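Local atomic coordinates of Apc35852 (PDB entry 1U9C), a protein that is of unknown function but belongs to the DJ-1/PfpI family, whose members include chaperones and cysteine proteases. Residues A[8-13]-A[94-99]; A[12-17]-A[47-52]. All blocks are in the same frame, centred on the assembly; numbering follows the deposited sequence.

Overall arrangement
Contacts 1 and 2 share Val12 and Thr13, where strand 7-12 ends. Their centres lie about 8 Å apart. Contact 1 pairs this strand with 92-95, and contact 2 joins its end to strand 44-49, its neighbour on the other side. A probable hydrogen bond from Ala48 N to Met10 O, 2.9 Å, links the two. Contact 1 is buried, its centre about 4 Å from the centre of the chain. Contact 2, at about 12 Å, is partly buried. Contact 1 leads to the oxidised cysteine, probably the reactive cysteine of the family: Gly98 N is hydrogen-bonded to OD2 of the 3-sulfinoalanine at position 129. At the shared end, Asp104 bonds to Thr13 OG1 and Asn14 N.

Contact 1. Residues A[8-13]-A[94-99]; sequences VLMVVT and FLPGGH
The ring of Phe94 is met obliquely by the methyl CE of Met10, which lies 3.9 Å from CD2. CG of Pro96 sits at the edge of this ring, in its plane. Met10 and Phe94 point the same way, side by side. The Met10 chain bends at its last torsion (chi3 76°), which sets CE next to the ring; CE also reaches Pro96 CG at 4.3 Å. Further along, the Pro96 ring is approached by CG1 of Val12, 3.7 Å from Pro96 CG. Helix 28-40 covers this side of the sheet, with Phe31 on Met10 and Val12 and Pro34 on Phe94. The other side carries Val11 and Leu95, where CD2 of the leucine packs on CB of the valine.

Two parallel strands, 7-12 and 92-95, make the pair. They lie in the middle of the mixed sheet of the flavodoxin-like DJ-1/PfpI fold. Phe94 N donates to Leu9 O at 2.8 Å, and Phe94 O accepts from Val11 N at 3.0 Å. The ladder then stops, because Pro96 has no N-H to give. Its CD stands 3.2 Å from Val11 O instead, and this buried oxygen has no hydrogen-bond partner in the model.

The segments diverge toward Pro96, and a water bridges them. It accepts from Thr13 N at 3.1 Å and donates to Pro96 O and to Gly97 O. Gly98 N is hydrogen-bonded to OD2 of the 3-sulfinoalanine at position 129, and Gly97 N makes a weak bond to Glu30.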
ATOM      1  N   VAL A   8       9.876  -9.426   2.732  1.00 22.14           N
ATOM      2  CA  VAL A   8       8.783  -8.471   2.511  1.00 20.85           C
ATOM      3  C   VAL A   8       8.718  -8.114   1.029  1.00 21.05           C
ATOM      4  O   VAL A   8       9.717  -7.729   0.436  1.00 21.85           O
ATOM      5  CB  VAL A   8       8.903  -7.186   3.363  1.00 22.22           C
ATOM      6  CG1 VAL A   8       7.774  -6.260   3.118  1.00 21.76           C
ATOM      7  CG2 VAL A   8       8.999  -7.536   4.830  1.00 22.03           C
ATOM      8  N   LEU A   9       7.525  -8.215   0.462  1.00 19.45           N
ATOM      9  CA  LEU A   9       7.260  -7.780  -0.913  1.00 20.05           C
ATOM     10  C   LEU A   9       6.624  -6.390  -0.850  1.00 19.34           C
ATOM     11  O   LEU A   9       5.586  -6.222  -0.217  1.00 20.79           O
ATOM     12  CB  LEU A   9       6.288  -8.745  -1.592  1.00 19.89           C
ATOM     13  CG  LEU A   9       5.827  -8.351  -2.991  1.00 20.42           C
ATOM     14  CD1 LEU A   9       6.978  -8.346  -3.974  1.00 20.01           C
ATOM     15  CD2 LEU A   9       4.708  -9.286  -3.431  1.00 21.10           C
ATOM     16  N   MET A  10       7.228  -5.399  -1.496  1.00 19.68           N
ATOM     17  CA  MET A  10       6.614  -4.066  -1.595  1.00 19.22           C
ATOM     18  C   MET A  10       6.134  -3.812  -2.998  1.00 20.76           C
ATOM     19  O   MET A  10       6.898  -4.156  -3.924  1.00 21.02           O
ATOM     20  CB  MET A  10       7.614  -2.992  -1.181  1.00 20.45           C
ATOM     21  CG  MET A  10       8.093  -3.176   0.272  1.00 19.75           C
ATOM     22  SD  MET A  10       9.126  -1.818   0.895  1.00 21.56           S
ATOM     23  CE  MET A  10       7.889  -0.564   1.183  1.00 23.84           C
ATOM     24  N   VAL A  11       4.909  -3.326  -3.169  1.00 19.69           N
ATOM     25  CA  VAL A  11       4.376  -3.124  -4.518  1.00 19.65           C
ATOM     26  C   VAL A  11       3.877  -1.705  -4.624  1.00 18.40           C
ATOM     27  O   VAL A  11       3.065  -1.246  -3.836  1.00 19.23           O
ATOM     28  CB  VAL A  11       3.238  -4.111  -4.827  1.00 20.67           C
ATOM     29  CG1 VAL A  11       2.822  -3.964  -6.288  1.00 21.49           C
ATOM     30  CG2 VAL A  11       3.624  -5.550  -4.565  1.00 21.05           C
ATOM     31  N   VAL A  12       4.381  -0.986  -5.639  1.00 18.75           N
ATOM     32  CA  VAL A  12       4.014   0.393  -5.881  1.00 19.41           C
ATOM     33  C   VAL A  12       3.411   0.598  -7.288  1.00 18.80           C
ATOM     34  O   VAL A  12       3.555  -0.183  -8.209  1.00 19.19           O
ATOM     35  CB  VAL A  12       5.223   1.346  -5.669  1.00 19.31           C
ATOM     36  CG1 VAL A  12       5.739   1.199  -4.263  1.00 19.93           C
ATOM     37  CG2 VAL A  12       6.343   1.088  -6.707  1.00 20.57           C
ATOM     38  N   THR A  13       2.711   1.742  -7.391  1.00 18.78           N
ATOM     39  CA  THR A  13       2.069   2.189  -8.650  1.00 18.72           C
ATOM     40  C   THR A  13       3.086   2.651  -9.673  1.00 19.61           C
ATOM     41  O   THR A  13       4.225   3.015  -9.368  1.00 20.89           O
ATOM     42  CB  THR A  13       1.094   3.333  -8.301  1.00 18.80           C
ATOM     43  OG1 THR A  13       0.312   3.711  -9.458  1.00 19.57           O
ATOM     44  CG2 THR A  13       1.795   4.599  -7.869  1.00 20.77           C
ATOM     45  N   PHE A  94       3.454  -5.205   1.361  1.00 20.10           N
ATOM     46  CA  PHE A  94       3.236  -3.822   1.754  1.00 18.45           C
ATOM     47  C   PHE A  94       2.915  -2.968   0.531  1.00 20.25           C
ATOM     48  O   PHE A  94       3.707  -2.951  -0.396  1.00 19.85           O
ATOM     49  CB  PHE A  94       4.509  -3.317   2.455  1.00 20.50           C
ATOM     50  CG  PHE A  94       4.305  -2.043   3.230  1.00 20.32           C
ATOM     51  CD1 PHE A  94       4.114  -2.061   4.600  1.00 21.05           C
ATOM     52  CD2 PHE A  94       4.225  -0.799   2.588  1.00 20.62           C
ATOM     53  CE1 PHE A  94       3.890  -0.894   5.297  1.00 20.88           C
ATOM     54  CE2 PHE A  94       3.991   0.350   3.309  1.00 21.06           C
ATOM     55  CZ  PHE A  94       3.827   0.269   4.668  1.00 21.44           C
ATOM     56  N   LEU A  95       1.797  -2.270   0.585  1.00 18.32           N
ATOM     57  CA  LEU A  95       1.314  -1.405  -0.511  1.00 18.30           C
ATOM     58  C   LEU A  95       1.336   0.042  -0.135  1.00 18.65           C
ATOM     59  O   LEU A  95       0.425   0.532   0.524  1.00 19.41           O
ATOM     60  CB  LEU A  95      -0.138  -1.805  -0.880  1.00 19.88           C
ATOM     61  CG  LEU A  95      -0.363  -3.251  -1.288  1.00 21.99           C
ATOM     62  CD1 LEU A  95      -1.833  -3.466  -1.662  1.00 22.18           C
ATOM     63  CD2 LEU A  95       0.520  -3.736  -2.273  1.00 22.72           C
ATOM     64  N   PRO A  96       2.391   0.770  -0.512  1.00 18.47           N
ATOM     65  CA  PRO A  96       2.355   2.206  -0.386  1.00 19.73           C
ATOM     66  C   PRO A  96       1.273   2.786  -1.291  1.00 19.50           C
ATOM     67  O   PRO A  96       0.759   2.169  -2.204  1.00 20.69           O
ATOM     68  CB  PRO A  96       3.739   2.609  -0.903  1.00 20.51           C
ATOM     69  CG  PRO A  96       4.597   1.404  -0.702  1.00 20.10           C
ATOM     70  CD  PRO A  96       3.646   0.308  -1.092  1.00 18.85           C
ATOM     71  N   GLY A  97       1.000   4.071  -1.044  1.00 20.44           N
ATOM     72  CA  GLY A  97      -0.021   4.838  -1.784  1.00 20.73           C
ATOM     73  C   GLY A  97       0.464   5.817  -2.820  1.00 21.12           C
ATOM     74  O   GLY A  97       1.430   5.573  -3.549  1.00 20.93           O
ATOM     75  N   GLY A  98      -0.212   6.953  -2.854  1.00 21.35           N
ATOM     76  CA  GLY A  98      -0.232   7.878  -3.957  1.00 21.07           C
ATOM     77  C   GLY A  98      -1.540   7.672  -4.723  1.00 21.20           C
ATOM     78  O   GLY A  98      -1.983   6.554  -4.895  1.00 21.52           O
ATOM     79  N   HIS A  99      -2.039   8.743  -5.347  1.00 21.14           N
ATOM     80  CA  HIS A  99      -3.261   8.610  -6.151  1.00 22.49           C
ATOM     81  C   HIS A  99      -3.102   7.714  -7.356  1.00 21.16           C
ATOM     82  O   HIS A  99      -4.112   7.209  -7.801  1.00 21.99           O
ATOM     83  CB  HIS A  99      -3.794   9.989  -6.600  1.00 22.58           C
ATOM     84  CG  HIS A  99      -4.571  10.738  -5.558  1.00 23.23           C
ATOM     85  ND1 HIS A  99      -4.029  11.794  -4.878  1.00 31.35           N
ATOM     86  CD2 HIS A  99      -5.853  10.625  -5.133  1.00 25.22           C
ATOM     87  CE1 HIS A  99      -4.932  12.277  -4.029  1.00 28.38           C
ATOM     88  NE2 HIS A  99      -6.060  11.610  -4.190  1.00 26.99           N
TER
HETATM   89  O   HOH W   1       2.142   2.947  -4.613  1.00 16.12           O

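Contact 2. Residues A[12-17]-A[47-52]; sequences VTNHTT and VASIQG
The carboxamide of Asn14 packs against the start of the Gln51 side chain, with Asn14 CG 3.6 Å from Gln51 CB. The contact lies at the C-terminal end of two parallel strands, 7-12 and 44-49. Helix 28-40 connects them in a beta-alpha-beta crossover, as expected in a flavodoxin-like fold. The last rungs are Val12 N to Ala48 O and Ile50 N to Val12 O, the second rather long at 3.3 Å. On the helix side, CG2 of Val12 rests 3.7 Å from CB of Ser49.

Beyond the strands Asn14 takes over the bridging. Its chi1 (-54°) sets CG beside the backbone N, and chi2 (84°) turns OD1 toward the backbone N of Gln51. OD1 of Asn14 accepts from Gln51 N at 2.8 Å, the donor standing well above the carbonyl plane. ND2 of Asn14 donates to Ser49 OG at 3.1 Å, and that oxygen lies in the amide plane. The two bonds fix the rotation of the carboxamide. An alanine in place of Asn14 removes this group, leaves Gln51 N without this acceptor and Ser49 OG without this donor, and would probably let Gln51 and Gly52 shift.

The loop has further ties. Thr13 OG1 accepts from His15 N, closing an ST turn, and also bonds to Asp104 OD1, while Asp104 OD2 accepts from Asn14 N. Ser49 OG bonds to Thr79 OG1 and accepts a weak bond from Gly52 N at 2.9 Å.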
ATOM      1  N   VAL A  12       4.381  -0.986  -5.639  1.00 18.75           N
ATOM      2  CA  VAL A  12       4.014   0.393  -5.881  1.00 19.41           C
ATOM      3  C   VAL A  12       3.411   0.598  -7.288  1.00 18.80           C
ATOM      4  O   VAL A  12       3.555  -0.183  -8.209  1.00 19.19           O
ATOM      5  CB  VAL A  12       5.223   1.346  -5.669  1.00 19.31           C
ATOM      6  CG1 VAL A  12       5.739   1.199  -4.263  1.00 19.93           C
ATOM      7  CG2 VAL A  12       6.343   1.088  -6.707  1.00 20.57           C
ATOM      8  N   THR A  13       2.711   1.742  -7.391  1.00 18.78           N
ATOM      9  CA  THR A  13       2.069   2.189  -8.650  1.00 18.72           C
ATOM     10  C   THR A  13       3.086   2.651  -9.673  1.00 19.61           C
ATOM     11  O   THR A  13       4.225   3.015  -9.368  1.00 20.89           O
ATOM     12  CB  THR A  13       1.094   3.333  -8.301  1.00 18.80           C
ATOM     13  OG1 THR A  13       0.312   3.711  -9.458  1.00 19.57           O
ATOM     14  CG2 THR A  13       1.795   4.599  -7.869  1.00 20.77           C
ATOM     15  N   ASN A  14       2.660   2.619 -10.934  1.00 18.60           N
ATOM     16  CA  ASN A  14       3.350   3.255 -12.025  1.00 19.39           C
ATOM     17  C   ASN A  14       2.465   4.288 -12.746  1.00 19.83           C
ATOM     18  O   ASN A  14       2.864   4.777 -13.802  1.00 21.41           O
ATOM     19  CB  ASN A  14       3.826   2.263 -13.081  1.00 19.81           C
ATOM     20  CG  ASN A  14       4.672   1.163 -12.508  1.00 20.38           C
ATOM     21  OD1 ASN A  14       4.141   0.195 -12.017  1.00 20.48           O
ATOM     22  ND2 ASN A  14       6.018   1.300 -12.568  1.00 20.90           N
ATOM     23  N   HIS A  15       1.335   4.649 -12.156  1.00 18.68           N
ATOM     24  CA  HIS A  15       0.366   5.473 -12.842  1.00 19.93           C
ATOM     25  C   HIS A  15       0.560   6.935 -12.631  1.00 21.43           C
ATOM     26  O   HIS A  15       0.689   7.376 -11.480  1.00 22.52           O
ATOM     27  CB  HIS A  15      -1.038   5.112 -12.402  1.00 20.23           C
ATOM     28  CG  HIS A  15      -2.079   5.670 -13.290  1.00 21.21           C
ATOM     29  ND1 HIS A  15      -2.489   5.017 -14.418  1.00 21.59           N
ATOM     30  CD2 HIS A  15      -2.714   6.865 -13.283  1.00 20.95           C
ATOM     31  CE1 HIS A  15      -3.349   5.788 -15.080  1.00 23.39           C
ATOM     32  NE2 HIS A  15      -3.525   6.910 -14.396  1.00 22.57           N
ATOM     33  N   THR A  16       0.496   7.714 -13.688  0.50 17.28           N
ATOM     34  CA  THR A  16       0.619   9.149 -13.527  0.50 20.18           C
ATOM     35  C   THR A  16      -0.597   9.971 -13.970  0.50 18.00           C
ATOM     36  O   THR A  16      -0.784  11.095 -13.525  0.50 18.06           O
ATOM     37  CB  THR A  16       1.815   9.396 -14.467  0.50 22.33           C
ATOM     38  OG1 THR A  16       3.050   9.006 -13.832  0.50 25.88           O
ATOM     39  CG2 THR A  16       1.889  10.805 -15.009  0.50 25.13           C
ATOM     40  N   THR A  17      -1.446   9.476 -14.854  1.00 23.03           N
ATOM     41  CA  THR A  17      -2.466  10.327 -15.537  1.00 24.49           C
ATOM     42  C   THR A  17      -3.795  10.468 -14.796  1.00 25.35           C
ATOM     43  O   THR A  17      -4.416   9.491 -14.384  1.00 26.74           O
ATOM     44  CB  THR A  17      -2.746   9.810 -16.921  1.00 25.55           C
ATOM     45  OG1 THR A  17      -3.119   8.429 -16.843  1.00 28.52           O
ATOM     46  CG2 THR A  17      -1.485   9.874 -17.763  1.00 26.78           C
ATOM     47  N   VAL A  47      11.395  -5.158  -4.129  1.00 20.69           N
ATOM     48  CA  VAL A  47      10.725  -3.955  -4.601  1.00 21.12           C
ATOM     49  C   VAL A  47      10.125  -4.138  -5.973  1.00 21.78           C
ATOM     50  O   VAL A  47      10.852  -4.306  -6.922  1.00 21.66           O
ATOM     51  CB  VAL A  47      11.703  -2.742  -4.601  1.00 21.40           C
ATOM     52  CG1 VAL A  47      10.976  -1.490  -4.996  1.00 23.82           C
ATOM     53  CG2 VAL A  47      12.356  -2.547  -3.223  1.00 21.68           C
ATOM     54  N   ALA A  48       8.814  -4.217  -6.040  1.00 19.84           N
ATOM     55  CA  ALA A  48       8.078  -4.408  -7.261  1.00 20.54           C
ATOM     56  C   ALA A  48       7.155  -3.240  -7.569  1.00 19.99           C
ATOM     57  O   ALA A  48       6.750  -2.470  -6.694  1.00 20.90           O
ATOM     58  CB  ALA A  48       7.288  -5.719  -7.231  1.00 21.56           C
ATOM     59  N   SER A  49       6.812  -3.140  -8.830  1.00 19.44           N
ATOM     60  CA  SER A  49       5.740  -2.244  -9.269  1.00 19.15           C
ATOM     61  C   SER A  49       4.877  -2.988 -10.259  1.00 19.73           C
ATOM     62  O   SER A  49       5.203  -4.062 -10.748  1.00 19.73           O
ATOM     63  CB  SER A  49       6.281  -0.922  -9.778  1.00 19.64           C
ATOM     64  OG  SER A  49       7.012  -1.130 -11.003  1.00 19.49           O
ATOM     65  N   ILE A  50       3.732  -2.405 -10.593  1.00 19.22           N
ATOM     66  CA  ILE A  50       2.856  -3.028 -11.570  1.00 19.85           C
ATOM     67  C   ILE A  50       3.619  -3.275 -12.884  1.00 19.89           C
ATOM     68  O   ILE A  50       3.495  -4.365 -13.504  1.00 20.69           O
ATOM     69  CB  ILE A  50       1.617  -2.138 -11.747  1.00 20.17           C
ATOM     70  CG1 ILE A  50       0.794  -2.009 -10.477  1.00 20.28           C
ATOM     71  CG2 ILE A  50       0.789  -2.643 -12.972  1.00 20.48           C
ATOM     72  CD1 ILE A  50       0.291  -3.291  -9.874  1.00 21.92           C
ATOM     73  N   GLN A  51       4.369  -2.283 -13.362  1.00 20.29           N
ATOM     74  CA  GLN A  51       5.071  -2.383 -14.635  1.00 20.53           C
ATOM     75  C   GLN A  51       6.514  -2.759 -14.616  1.00 21.39           C
ATOM     76  O   GLN A  51       7.049  -3.150 -15.658  1.00 21.02           O
ATOM     77  CB  GLN A  51       4.992  -1.053 -15.371  1.00 21.98           C
ATOM     78  CG  GLN A  51       3.554  -0.580 -15.615  1.00 21.41           C
ATOM     79  CD  GLN A  51       2.865  -1.360 -16.642  1.00 24.27           C
ATOM     80  OE1 GLN A  51       2.480  -2.531 -16.407  1.00 24.10           O
ATOM     81  NE2 GLN A  51       2.678  -0.743 -17.817  1.00 25.58           N
ATOM     82  N   GLY A  52       7.142  -2.665 -13.461  1.00 19.88           N
ATOM     83  CA  GLY A  52       8.572  -2.733 -13.363  1.00 19.86           C
ATOM     84  C   GLY A  52       9.195  -1.435 -13.807  1.00 20.18           C
ATOM     85  O   GLY A  52       8.524  -0.530 -14.317  1.00 21.87           O
TER